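Local coordinates for organophosphorus hydrolase (Pseudomonas pseudoalcaligenes, PDB 4LE6), which probably hydrolyses phosphotriesters with a two-zinc site in a metallo-beta-lactamase fold, at residues G97-L102 with E213-V218; G217-A222 with S232-S237; I103-A108 with C146-A151; A59-G64 with F263-D268. One frame throughout, in Å; residues are numbered along the deposited sequence.

Contact 1. Residues G97-L102 with E213-V218; sequences GDNLVL and ELLPGV
The N99 amide is the flat group that carries this contact. Both methyls of L215 lie over one of its faces. CD1 of L215 sits almost straight above N99 CG, 4.0 Å away. CD2 of L215 is displaced outward over the same face, at 4.0 Å from N99 ND2. At the rim, P216 CD approaches N99 OD1 from near the amide plane, at 3.9 Å. The D98 carboxylate touches the proline ring with one oxygen, OD2, which is 3.7 Å from P216 CB. In N99, chi1 of -61° sets CG toward 213-218, and chi2 of 92° turns the amide so that one face meets L215. Deeper in, V101 CG2 meets L215 CD1 at 4.0 Å, the two side chains running past each other in opposite senses. L215 and P216 are held in a type II turn closed by V218 N on L215 O, with G217 at a positive phi. L214 and L215 together face V218 in a classic beta bulge, just where strand 218-222 begins. The polar link is indirect: one water donates to N99 OD1 at 2.6 Å and to P216 O at 3.0 Å. ND2 of N99 bonds to D133 OD1, which probably helps hold the amide with OD1 toward the water. The turn before strand 218-222 thus meets the start of strand 100-103 through apolar touches and one water bridge.

Contact 2. Residues G217-A222 with S232-S237; sequences GVSLVA and SYLFKS
V218 and F235 face each other as a non-hydrogen-bonded antiparallel pair, their side chains pointing the same way. V218 CG1 rests over one face of the F235 ring, offset toward the rim, 4.1 Å from its centroid, in a CH-pi contact. CG2 of V218 presses closer, at 3.4 Å from F235 CE2. In F235, chi1 of -69° sets CG beside the backbone N, and chi2 of 79° turns the ring so that one face meets V218 CG1. L220 and Y233 form the next pair on this face and also point the same way. Here the ring is met at its edge: L220 CD1 lies near the ring plane, 3.8 Å from Y233 CE1. The other face carries S219, V221, S232 and L234. V221 and L234 cross at a slant, with V221 CG2 3.9 Å from L234 CB. S219 OG sits between its own N and carbonyl carbon (chi1 54°), 3.5 Å from L234 CB. A water 2.7 Å from S219 OG also donates to L234 O. Five backbone bonds join the strands, the shortest being those between V221 and S232. This is the beta hairpin at the edge of the second sheet. Y233 OH bonds to L137 O. S232 OG, buried on the other face, bonds to W245 O and S223 OG. The chemistry is therefore split: V218, Y233 and F235 pack on L136 of the opposing sheet, with L220 at the exposed margin, while the other face mixes aliphatic groups with serine hydroxyls, and S219 there binds water.

Contact 3. Residues I103-A108 with C146-A151; sequences IDTGAA and CGLVNA
T105 and G147 form the tight part of this contact. T105 O points at G147 CA, 3.3 Å away, in a nearly straight CA-H...O contact with 175° at the hydrogen. That oxygen takes the space beside G147 where a beta carbon would otherwise stand, so the close approach rests on the glycine. G147 N donates to G106 O at 3.1 Å. The bond is bent, and the donor stands above the carbonyl plane, 50° out of it. T105 OG1 lies between its own N and carbonyl carbon (chi1 69°). This brings it to 3.0 Å from G147 N; OG1 also hydrogen-bonds to H144 O. T105 CG2 turns to L148 CD2, 4.0 Å away, the two side chains crossing at about a right angle. Close contacts continue at C146: its CB comes to 3.2 Å from A107 O, and A108 CB rests 3.5 Å from C146 O. C146 SG is in a disulfide with C110. The loose side is at V149, which is exposed and adds little, its side chain coming no nearer to 103-108 than 6.5 Å. A glycerol, probably from the crystallisation liquor, bonds to G147 O and N150 OD1. In the fold, the contact joins the loop after strand 100-103 to the turn leaving helix 142-145. That helix carries the zinc ligands D143 and H144. D104 OD2 accepts from H144 ND1, a second-shell bond that probably helps orient this zinc ligand, while L148 and T105 pack on strand 134-136.

Contact 4. Residues A59-G64 with F263-D268; sequences ASLLKG and FEFDVD
L61 reaches three residues of 263-268 along one side chain. Its CB starts the contact, 3.7 Å from F263 CE1, as the two side chains run in the same direction. CG is anti to the carbonyl carbon (chi1 -65°), and chi2 of 172° sets the methyl CD1 beyond it. CD1 touches both aromatic rings, 4.1 Å from F263 CE1 and almost as near F265 CE2. CD2 meets E264 CB at 3.9 Å and F265 CE2 at 4.0 Å. The backbone of L61 takes part too: its O accepts from E264 N at 2.8 Å. Beside it, the K63 chain bends at chi2 and chi4. Its CG lies 3.1 Å from E264 OE1, but NZ turns back to donate to S60 O. The opposite charges of K63 and E264 are therefore near without touching, NZ and OE1 being 5.0 Å apart. Residues F263 to D266 form a type I turn, and D266 OD2 accepts from F263 N above its carboxylate plane. The other oxygen, OD1, accepts from ND1 of the zinc ligand H226, so this turn supplies a second-shell partner of the metal site. L62 and F263 are paired in the small antiparallel sheet of strands 62-63 and 262-263. Past the turn, D268 stands at the N-cap of helix 269-286, its OD1 accepting from Q271 N.

Contacts 1 and 2 are continuous: they share G217 and V218, and their centres are 9 Å apart. L214 CD2 touches L220 CD1 at 3.6 Å. Contact 3 follows directly on the strand of contact 1, and I103 CD1 packs on F235 CZ of contact 2 at 3.6 Å. Contact 4 stands apart. Its centre is 33 Å from that of contact 1, and its nearest atoms are about 12 Å from contact 2 and about 13 Å from contact 3. Contacts 3 and 4 each hold a second-shell aspartate of the zinc site. The side chain of F263 in contact 4 is about 4 Å from that of H226. The side chain of S232 in contact 2 is about 11 Å from a zinc ion, while contact 1 lies away from the site.

Contact 1. Residues G97-L102 with E213-V218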
loop_
_atom_site.group_PDB
_atom_site.type_symbol
_atom_site.label_atom_id
_atom_site.label_comp_id
_atom_site.label_asym_id
_atom_site.label_seq_id
_atom_site.Cartn_x
_atom_site.Cartn_y
_atom_site.Cartn_z
ATOM N N GLY A 97 -14.919 8.052 -18.862
ATOM C CA GLY A 97 -15.089 8.892 -20.038
ATOM C C GLY A 97 -16.551 9.283 -20.261
ATOM O O GLY A 97 -16.865 10.461 -20.441
ATOM N N ASP A 98 -17.450 8.303 -20.245
ATOM C CA ASP A 98 -18.873 8.575 -20.403
ATOM C C ASP A 98 -19.501 9.109 -19.126
ATOM O O ASP A 98 -20.411 9.922 -19.174
ATOM C CB ASP A 98 -19.630 7.309 -20.825
ATOM C CG ASP A 98 -19.253 6.842 -22.210
ATOM O OD1 ASP A 98 -19.571 7.558 -23.179
ATOM O OD2 ASP A 98 -18.632 5.765 -22.329
ATOM N N ASN A 99 -19.043 8.604 -17.990
ATOM C CA ASN A 99 -19.598 8.966 -16.696
ATOM C C ASN A 99 -18.522 9.133 -15.628
ATOM O O ASN A 99 -17.471 8.477 -15.668
ATOM C CB ASN A 99 -20.557 7.879 -16.215
ATOM C CG ASN A 99 -21.735 7.681 -17.149
ATOM O OD1 ASN A 99 -21.694 6.840 -18.054
ATOM N ND2 ASN A 99 -22.794 8.455 -16.936
ATOM N N LEU A 100 -18.802 9.987 -14.651
ATOM C CA LEU A 100 -18.028 9.987 -13.418
ATOM C C LEU A 100 -18.893 9.307 -12.369
ATOM O O LEU A 100 -19.961 9.806 -12.002
ATOM C CB LEU A 100 -17.632 11.399 -12.986
ATOM C CG LEU A 100 -16.702 11.456 -11.769
ATOM C CD1 LEU A 100 -15.310 10.865 -12.064
ATOM C CD2 LEU A 100 -16.569 12.879 -11.290
ATOM N N VAL A 101 -18.431 8.148 -11.909
ATOM C CA VAL A 101 -19.245 7.264 -11.093
ATOM C C VAL A 101 -18.600 7.042 -9.743
ATOM O O VAL A 101 -17.446 6.626 -9.657
ATOM C CB VAL A 101 -19.423 5.877 -11.780
ATOM C CG1 VAL A 101 -20.320 4.972 -10.941
ATOM C CG2 VAL A 101 -20.000 6.041 -13.171
ATOM N N LEU A 102 -19.358 7.278 -8.683
ATOM C CA LEU A 102 -18.860 7.024 -7.342
ATOM C C LEU A 102 -19.544 5.768 -6.787
ATOM O O LEU A 102 -20.768 5.676 -6.812
ATOM C CB LEU A 102 -19.138 8.247 -6.461
ATOM C CG LEU A 102 -18.760 8.102 -4.992
ATOM C CD1 LEU A 102 -17.255 7.871 -4.849
ATOM C CD2 LEU A 102 -19.213 9.336 -4.207
ATOM N N GLU A 213 -24.354 -2.217 -19.340
ATOM C CA GLU A 213 -25.745 -2.594 -19.079
ATOM C C GLU A 213 -26.429 -1.505 -18.267
ATOM O O GLU A 213 -27.347 -0.855 -18.748
ATOM C CB GLU A 213 -25.842 -3.933 -18.355
ATOM C CG GLU A 213 -26.868 -4.860 -18.966
ATOM C CD GLU A 213 -27.103 -6.099 -18.134
ATOM O OE1 GLU A 213 -26.466 -6.213 -17.061
ATOM O OE2 GLU A 213 -27.921 -6.955 -18.552
ATOM N N LEU A 214 -25.973 -1.297 -17.038
ATOM C CA LEU A 214 -26.432 -0.162 -16.249
ATOM C C LEU A 214 -25.933 1.142 -16.866
ATOM O O LEU A 214 -26.682 2.111 -17.010
ATOM C CB LEU A 214 -25.910 -0.287 -14.827
ATOM C CG LEU A 214 -26.254 0.848 -13.868
ATOM C CD1 LEU A 214 -27.756 0.895 -13.601
ATOM C CD2 LEU A 214 -25.479 0.636 -12.595
ATOM N N LEU A 215 -24.644 1.157 -17.186
ATOM C CA LEU A 215 -24.001 2.259 -17.892
ATOM C C LEU A 215 -22.967 1.641 -18.814
ATOM O O LEU A 215 -22.642 0.468 -18.665
ATOM C CB LEU A 215 -23.302 3.193 -16.918
ATOM C CG LEU A 215 -24.175 4.021 -15.985
ATOM C CD1 LEU A 215 -23.265 4.671 -14.983
ATOM C CD2 LEU A 215 -24.992 5.071 -16.777
ATOM N N PRO A 216 -22.447 2.415 -19.775
ATOM C CA PRO A 216 -21.397 1.838 -20.626
ATOM C C PRO A 216 -20.222 1.332 -19.776
ATOM O O PRO A 216 -19.681 2.107 -18.996
ATOM C CB PRO A 216 -20.976 3.018 -21.515
ATOM C CG PRO A 216 -22.201 3.914 -21.559
ATOM C CD PRO A 216 -22.802 3.790 -20.177
ATOM N N GLY A 217 -19.898 0.047 -19.884
ATOM C CA GLY A 217 -18.762 -0.527 -19.190
ATOM C C GLY A 217 -19.081 -0.960 -17.772
ATOM O O GLY A 217 -18.234 -1.508 -17.079
ATOM N N VAL A 218 -20.315 -0.731 -17.347
ATOM C CA VAL A 218 -20.698 -0.957 -15.952
ATOM C C VAL A 218 -21.882 -1.905 -15.859
ATOM O O VAL A 218 -22.914 -1.687 -16.490
ATOM C CB VAL A 218 -21.058 0.348 -15.244
ATOM C CG1 VAL A 218 -21.188 0.101 -13.747
ATOM C CG2 VAL A 218 -19.986 1.399 -15.510
HETATM O O HOH W 1 -19.994 4.853 -17.955
#

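Contact 2. Residues G217-A222 with S232-S237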
loop_
_atom_site.group_PDB
_atom_site.type_symbol
_atom_site.label_atom_id
_atom_site.label_comp_id
_atom_site.label_asym_id
_atom_site.label_seq_id
_atom_site.Cartn_x
_atom_site.Cartn_y
_atom_site.Cartn_z
ATOM N N GLY A 217 -19.898 0.047 -19.884
ATOM C CA GLY A 217 -18.762 -0.527 -19.190
ATOM C C GLY A 217 -19.081 -0.960 -17.772
ATOM O O GLY A 217 -18.234 -1.508 -17.079
ATOM N N VAL A 218 -20.315 -0.731 -17.347
ATOM C CA VAL A 218 -20.698 -0.957 -15.952
ATOM C C VAL A 218 -21.882 -1.905 -15.859
ATOM O O VAL A 218 -22.914 -1.687 -16.490
ATOM C CB VAL A 218 -21.058 0.348 -15.244
ATOM C CG1 VAL A 218 -21.188 0.101 -13.747
ATOM C CG2 VAL A 218 -19.986 1.399 -15.510
ATOM N N SER A 219 -21.723 -2.950 -15.057
ATOM C CA SER A 219 -22.779 -3.950 -14.887
ATOM C C SER A 219 -22.899 -4.377 -13.421
ATOM O O SER A 219 -21.981 -4.192 -12.636
ATOM C CB SER A 219 -22.510 -5.172 -15.762
ATOM O OG SER A 219 -21.223 -5.685 -15.508
ATOM N N LEU A 220 -24.049 -4.942 -13.073
ATOM C CA LEU A 220 -24.332 -5.411 -11.724
ATOM C C LEU A 220 -23.894 -6.848 -11.519
ATOM O O LEU A 220 -24.120 -7.690 -12.374
ATOM C CB LEU A 220 -25.839 -5.362 -11.488
ATOM C CG LEU A 220 -26.335 -4.047 -10.915
ATOM C CD1 LEU A 220 -25.937 -2.892 -11.821
ATOM C CD2 LEU A 220 -27.843 -4.117 -10.741
ATOM N N VAL A 221 -23.319 -7.133 -10.357
ATOM C CA VAL A 221 -23.000 -8.490 -9.968
ATOM C C VAL A 221 -23.649 -8.733 -8.607
ATOM O O VAL A 221 -23.119 -8.293 -7.579
ATOM C CB VAL A 221 -21.479 -8.706 -9.906
ATOM C CG1 VAL A 221 -21.152 -10.092 -9.351
ATOM C CG2 VAL A 221 -20.864 -8.513 -11.299
ATOM N N ALA A 222 -24.806 -9.404 -8.598
ATOM C CA ALA A 222 -25.527 -9.653 -7.348
ATOM C C ALA A 222 -24.611 -10.433 -6.421
ATOM O O ALA A 222 -23.937 -11.347 -6.888
ATOM C CB ALA A 222 -26.819 -10.443 -7.606
ATOM N N SER A 232 -22.462 -6.099 -5.989
ATOM C CA SER A 232 -21.127 -5.732 -6.439
ATOM C C SER A 232 -21.230 -5.120 -7.833
ATOM O O SER A 232 -22.186 -5.394 -8.545
ATOM C CB SER A 232 -20.218 -6.967 -6.468
ATOM O OG SER A 232 -20.182 -7.583 -5.196
ATOM N N TYR A 233 -20.258 -4.297 -8.227
ATOM C CA TYR A 233 -20.317 -3.650 -9.538
ATOM C C TYR A 233 -19.084 -3.959 -10.378
ATOM O O TYR A 233 -17.958 -3.793 -9.926
ATOM C CB TYR A 233 -20.506 -2.137 -9.378
ATOM C CG TYR A 233 -21.803 -1.777 -8.674
ATOM C CD1 TYR A 233 -23.021 -1.808 -9.344
ATOM C CD2 TYR A 233 -21.808 -1.434 -7.335
ATOM C CE1 TYR A 233 -24.204 -1.492 -8.698
ATOM C CE2 TYR A 233 -22.968 -1.110 -6.683
ATOM C CZ TYR A 233 -24.170 -1.143 -7.367
ATOM O OH TYR A 233 -25.329 -0.814 -6.697
ATOM N N LEU A 234 -19.317 -4.378 -11.618
ATOM C CA LEU A 234 -18.237 -4.740 -12.524
ATOM C C LEU A 234 -18.020 -3.638 -13.568
ATOM O O LEU A 234 -18.974 -3.187 -14.220
ATOM C CB LEU A 234 -18.564 -6.069 -13.202
ATOM C CG LEU A 234 -17.531 -6.647 -14.162
ATOM C CD1 LEU A 234 -16.264 -7.038 -13.421
ATOM C CD2 LEU A 234 -18.161 -7.846 -14.875
ATOM N N PHE A 235 -16.761 -3.215 -13.677
ATOM C CA PHE A 235 -16.293 -2.232 -14.647
ATOM C C PHE A 235 -15.337 -2.935 -15.603
ATOM O O PHE A 235 -14.429 -3.652 -15.159
ATOM C CB PHE A 235 -15.575 -1.078 -13.935
ATOM C CG PHE A 235 -16.488 -0.223 -13.123
ATOM C CD1 PHE A 235 -16.918 -0.631 -11.877
ATOM C CD2 PHE A 235 -16.958 0.972 -13.627
ATOM C CE1 PHE A 235 -17.804 0.151 -11.153
ATOM C CE2 PHE A 235 -17.826 1.748 -12.913
ATOM C CZ PHE A 235 -18.260 1.334 -11.678
ATOM N N LYS A 236 -15.561 -2.759 -16.900
ATOM C CA LYS A 236 -14.736 -3.369 -17.944
ATOM C C LYS A 236 -14.307 -2.326 -18.960
ATOM O O LYS A 236 -15.145 -1.576 -19.467
ATOM C CB LYS A 236 -15.533 -4.415 -18.713
ATOM C CG LYS A 236 -16.006 -5.605 -17.902
ATOM C CD LYS A 236 -16.586 -6.663 -18.857
ATOM C CE LYS A 236 -17.859 -7.293 -18.317
ATOM N NZ LYS A 236 -18.583 -8.100 -19.362
ATOM N N SER A 237 -13.019 -2.293 -19.274
ATOM C CA SER A 237 -12.501 -1.419 -20.314
ATOM C C SER A 237 -11.208 -2.028 -20.837
ATOM O O SER A 237 -10.389 -2.486 -20.043
ATOM C CB SER A 237 -12.226 -0.030 -19.725
ATOM O OG SER A 237 -11.562 0.797 -20.669
HETATM O O HOH W 2 -19.205 -4.477 -16.786
#

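Contact 3. Residues I103-A108 with C146-A151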
loop_
_atom_site.group_PDB
_atom_site.type_symbol
_atom_site.label_atom_id
_atom_site.label_comp_id
_atom_site.label_asym_id
_atom_site.label_seq_id
_atom_site.Cartn_x
_atom_site.Cartn_y
_atom_site.Cartn_z
ATOM N N ILE A 103 -18.766 4.801 -6.305
ATOM C CA ILE A 103 -19.310 3.611 -5.659
ATOM C C ILE A 103 -19.057 3.701 -4.152
ATOM O O ILE A 103 -17.896 3.723 -3.714
ATOM C CB ILE A 103 -18.673 2.319 -6.203
ATOM C CG1 ILE A 103 -18.757 2.277 -7.733
ATOM C CG2 ILE A 103 -19.375 1.106 -5.632
ATOM C CD1 ILE A 103 -17.558 2.866 -8.454
ATOM N N ASP A 104 -20.161 3.742 -3.402
ATOM C CA ASP A 104 -20.214 3.960 -1.959
ATOM C C ASP A 104 -19.697 5.340 -1.595
ATOM O O ASP A 104 -19.105 6.016 -2.429
ATOM C CB ASP A 104 -19.530 2.831 -1.201
ATOM C CG ASP A 104 -20.306 1.529 -1.305
ATOM O OD1 ASP A 104 -21.500 1.598 -1.675
ATOM O OD2 ASP A 104 -19.747 0.448 -1.003
ATOM N N THR A 105 -19.974 5.777 -0.372
ATOM C CA THR A 105 -19.767 7.171 -0.006
ATOM C C THR A 105 -19.195 7.352 1.379
ATOM O O THR A 105 -19.099 8.479 1.878
ATOM C CB THR A 105 -21.089 7.970 -0.054
ATOM O OG1 THR A 105 -21.963 7.542 1.004
ATOM C CG2 THR A 105 -21.756 7.792 -1.381
ATOM N N GLY A 106 -18.772 6.260 1.996
ATOM C CA GLY A 106 -18.293 6.331 3.360
ATOM C C GLY A 106 -19.420 6.612 4.347
ATOM O O GLY A 106 -20.606 6.462 4.012
ATOM N N ALA A 107 -19.049 7.023 5.558
ATOM C CA ALA A 107 -19.953 7.027 6.708
ATOM C C ALA A 107 -20.373 8.412 7.164
ATOM O O ALA A 107 -21.143 8.533 8.113
ATOM C CB ALA A 107 -19.293 6.312 7.869
ATOM N N ALA A 108 -19.854 9.450 6.516
ATOM C CA ALA A 108 -20.012 10.805 7.038
ATOM C C ALA A 108 -19.698 10.780 8.536
ATOM O O ALA A 108 -18.640 10.295 8.926
ATOM C CB ALA A 108 -21.418 11.316 6.761
ATOM N N CYS A 146 -24.244 6.672 4.408
ATOM C CA CYS A 146 -24.399 7.924 5.151
ATOM C C CYS A 146 -23.680 9.100 4.479
ATOM O O CYS A 146 -24.058 10.252 4.672
ATOM C CB CYS A 146 -23.886 7.789 6.575
ATOM S SG CYS A 146 -25.090 7.043 7.706
ATOM N N GLY A 147 -22.654 8.804 3.691
ATOM C CA GLY A 147 -21.891 9.841 3.023
ATOM C C GLY A 147 -22.667 10.582 1.939
ATOM O O GLY A 147 -22.182 11.562 1.389
ATOM N N LEU A 148 -23.882 10.129 1.646
ATOM C CA LEU A 148 -24.745 10.812 0.690
ATOM C C LEU A 148 -25.216 12.180 1.180
ATOM O O LEU A 148 -25.711 12.983 0.392
ATOM C CB LEU A 148 -25.977 9.955 0.389
ATOM C CG LEU A 148 -25.732 8.791 -0.564
ATOM C CD1 LEU A 148 -26.931 7.858 -0.511
ATOM C CD2 LEU A 148 -25.466 9.276 -2.006
ATOM N N VAL A 149 -25.122 12.416 2.483
ATOM C CA VAL A 149 -25.667 13.641 3.081
ATOM C C VAL A 149 -24.602 14.407 3.885
ATOM O O VAL A 149 -23.900 13.817 4.725
ATOM C CB VAL A 149 -26.888 13.323 3.984
ATOM C CG1 VAL A 149 -27.531 14.608 4.522
ATOM C CG2 VAL A 149 -27.917 12.495 3.218
ATOM N N ASN A 150 -24.476 15.702 3.592
ATOM C CA ASN A 150 -23.557 16.611 4.292
ATOM C C ASN A 150 -24.103 16.981 5.658
ATOM O O ASN A 150 -25.283 16.777 5.927
ATOM C CB ASN A 150 -23.363 17.896 3.485
ATOM C CG ASN A 150 -22.603 17.667 2.182
ATOM O OD1 ASN A 150 -21.715 16.820 2.114
ATOM N ND2 ASN A 150 -22.942 18.430 1.148
ATOM N N ALA A 151 -23.258 17.548 6.512
ATOM C CA ALA A 151 -23.653 17.827 7.887
ATOM C C ALA A 151 -24.821 18.792 7.953
ATOM O O ALA A 151 -25.608 18.734 8.887
ATOM C CB ALA A 151 -22.475 18.375 8.690
#

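Contact 4. Residues A59-G64 with F263-D268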
loop_
_atom_site.group_PDB
_atom_site.type_symbol
_atom_site.label_atom_id
_atom_site.label_comp_id
_atom_site.label_asym_id
_atom_site.label_seq_id
_atom_site.Cartn_x
_atom_site.Cartn_y
_atom_site.Cartn_z
ATOM N N ALA A 59 -12.574 -8.341 17.355
ATOM C CA ALA A 59 -12.357 -9.594 16.652
ATOM C C ALA A 59 -13.474 -10.589 16.964
ATOM O O ALA A 59 -13.707 -11.522 16.200
ATOM C CB ALA A 59 -11.001 -10.179 17.046
ATOM N N SER A 60 -14.153 -10.394 18.093
ATOM C CA SER A 60 -15.233 -11.291 18.520
ATOM C C SER A 60 -16.434 -11.254 17.565
ATOM O O SER A 60 -17.315 -12.109 17.636
ATOM C CB SER A 60 -15.713 -10.913 19.926
ATOM O OG SER A 60 -16.333 -9.631 19.906
ATOM N N LEU A 61 -16.486 -10.259 16.686
ATOM C CA LEU A 61 -17.557 -10.200 15.690
ATOM C C LEU A 61 -17.335 -11.173 14.532
ATOM O O LEU A 61 -18.235 -11.380 13.714
ATOM C CB LEU A 61 -17.711 -8.779 15.139
ATOM C CG LEU A 61 -18.181 -7.761 16.187
ATOM C CD1 LEU A 61 -18.133 -6.349 15.632
ATOM C CD2 LEU A 61 -19.587 -8.099 16.706
ATOM N N LEU A 62 -16.143 -11.760 14.440
ATOM C CA LEU A 62 -15.893 -12.766 13.407
ATOM C C LEU A 62 -16.226 -14.100 14.029
ATOM O O LEU A 62 -15.814 -14.357 15.145
ATOM C CB LEU A 62 -14.442 -12.753 12.939
ATOM C CG LEU A 62 -13.972 -11.475 12.259
ATOM C CD1 LEU A 62 -12.461 -11.507 12.149
ATOM C CD2 LEU A 62 -14.620 -11.325 10.892
ATOM N N LYS A 63 -16.970 -14.941 13.319
ATOM C CA LYS A 63 -17.423 -16.212 13.879
ATOM C C LYS A 63 -17.163 -17.396 12.947
ATOM O O LYS A 63 -16.957 -17.222 11.741
ATOM C CB LYS A 63 -18.916 -16.125 14.207
ATOM C CG LYS A 63 -19.218 -15.346 15.485
ATOM C CD LYS A 63 -18.809 -16.132 16.736
ATOM C CE LYS A 63 -18.961 -15.306 18.020
ATOM N NZ LYS A 63 -17.700 -14.581 18.411
ATOM N N GLY A 64 -17.172 -18.597 13.514
ATOM C CA GLY A 64 -16.911 -19.808 12.756
ATOM C C GLY A 64 -15.468 -20.263 12.891
ATOM O O GLY A 64 -15.027 -21.174 12.192
ATOM N N PHE A 263 -19.263 -12.739 9.579
ATOM C CA PHE A 263 -19.337 -11.511 10.353
ATOM C C PHE A 263 -20.691 -11.428 11.071
ATOM O O PHE A 263 -21.736 -11.675 10.463
ATOM C CB PHE A 263 -19.139 -10.338 9.400
ATOM C CG PHE A 263 -19.106 -8.992 10.063
ATOM C CD1 PHE A 263 -18.258 -8.730 11.123
ATOM C CD2 PHE A 263 -19.895 -7.967 9.580
ATOM C CE1 PHE A 263 -18.235 -7.471 11.714
ATOM C CE2 PHE A 263 -19.862 -6.711 10.154
ATOM C CZ PHE A 263 -19.043 -6.463 11.216
ATOM N N GLU A 264 -20.680 -11.070 12.353
ATOM C CA GLU A 264 -21.913 -11.061 13.143
ATOM C C GLU A 264 -23.009 -10.194 12.520
ATOM O O GLU A 264 -24.184 -10.456 12.706
ATOM C CB GLU A 264 -21.653 -10.563 14.565
ATOM C CG GLU A 264 -22.668 -11.106 15.575
ATOM C CD GLU A 264 -22.313 -12.495 16.072
ATOM O OE1 GLU A 264 -21.489 -13.167 15.419
ATOM O OE2 GLU A 264 -22.846 -12.917 17.121
ATOM N N PHE A 265 -22.614 -9.168 11.782
ATOM C CA PHE A 265 -23.583 -8.236 11.203
ATOM C C PHE A 265 -23.843 -8.453 9.703
ATOM O O PHE A 265 -24.454 -7.603 9.039
ATOM C CB PHE A 265 -23.155 -6.802 11.501
ATOM C CG PHE A 265 -23.221 -6.459 12.968
ATOM C CD1 PHE A 265 -24.374 -6.694 13.701
ATOM C CD2 PHE A 265 -22.123 -5.930 13.618
ATOM C CE1 PHE A 265 -24.434 -6.393 15.054
ATOM C CE2 PHE A 265 -22.182 -5.623 14.965
ATOM C CZ PHE A 265 -23.338 -5.859 15.684
ATOM N N ASP A 266 -23.403 -9.597 9.179
ATOM C CA ASP A 266 -24.019 -10.128 7.973
ATOM C C ASP A 266 -25.488 -10.397 8.316
ATOM O O ASP A 266 -25.778 -11.047 9.317
ATOM C CB ASP A 266 -23.355 -11.439 7.539
ATOM C CG ASP A 266 -21.947 -11.247 7.024
ATOM O OD1 ASP A 266 -21.643 -10.184 6.450
ATOM O OD2 ASP A 266 -21.134 -12.180 7.189
ATOM N N VAL A 267 -26.421 -9.910 7.504
ATOM C CA VAL A 267 -27.836 -10.189 7.765
ATOM C C VAL A 267 -28.129 -11.686 7.663
ATOM O O VAL A 267 -28.878 -12.229 8.462
ATOM C CB VAL A 267 -28.761 -9.432 6.802
ATOM C CG1 VAL A 267 -30.225 -9.878 6.992
ATOM C CG2 VAL A 267 -28.609 -7.932 7.014
ATOM N N ASP A 268 -27.516 -12.334 6.684
ATOM C CA ASP A 268 -27.642 -13.770 6.488
ATOM C C ASP A 268 -26.254 -14.374 6.263
ATOM O O ASP A 268 -25.714 -14.323 5.153
ATOM C CB ASP A 268 -28.535 -14.038 5.282
ATOM C CG ASP A 268 -28.847 -15.491 5.115
ATOM O OD1 ASP A 268 -27.962 -16.348 5.390
ATOM O OD2 ASP A 268 -29.997 -15.773 4.736
#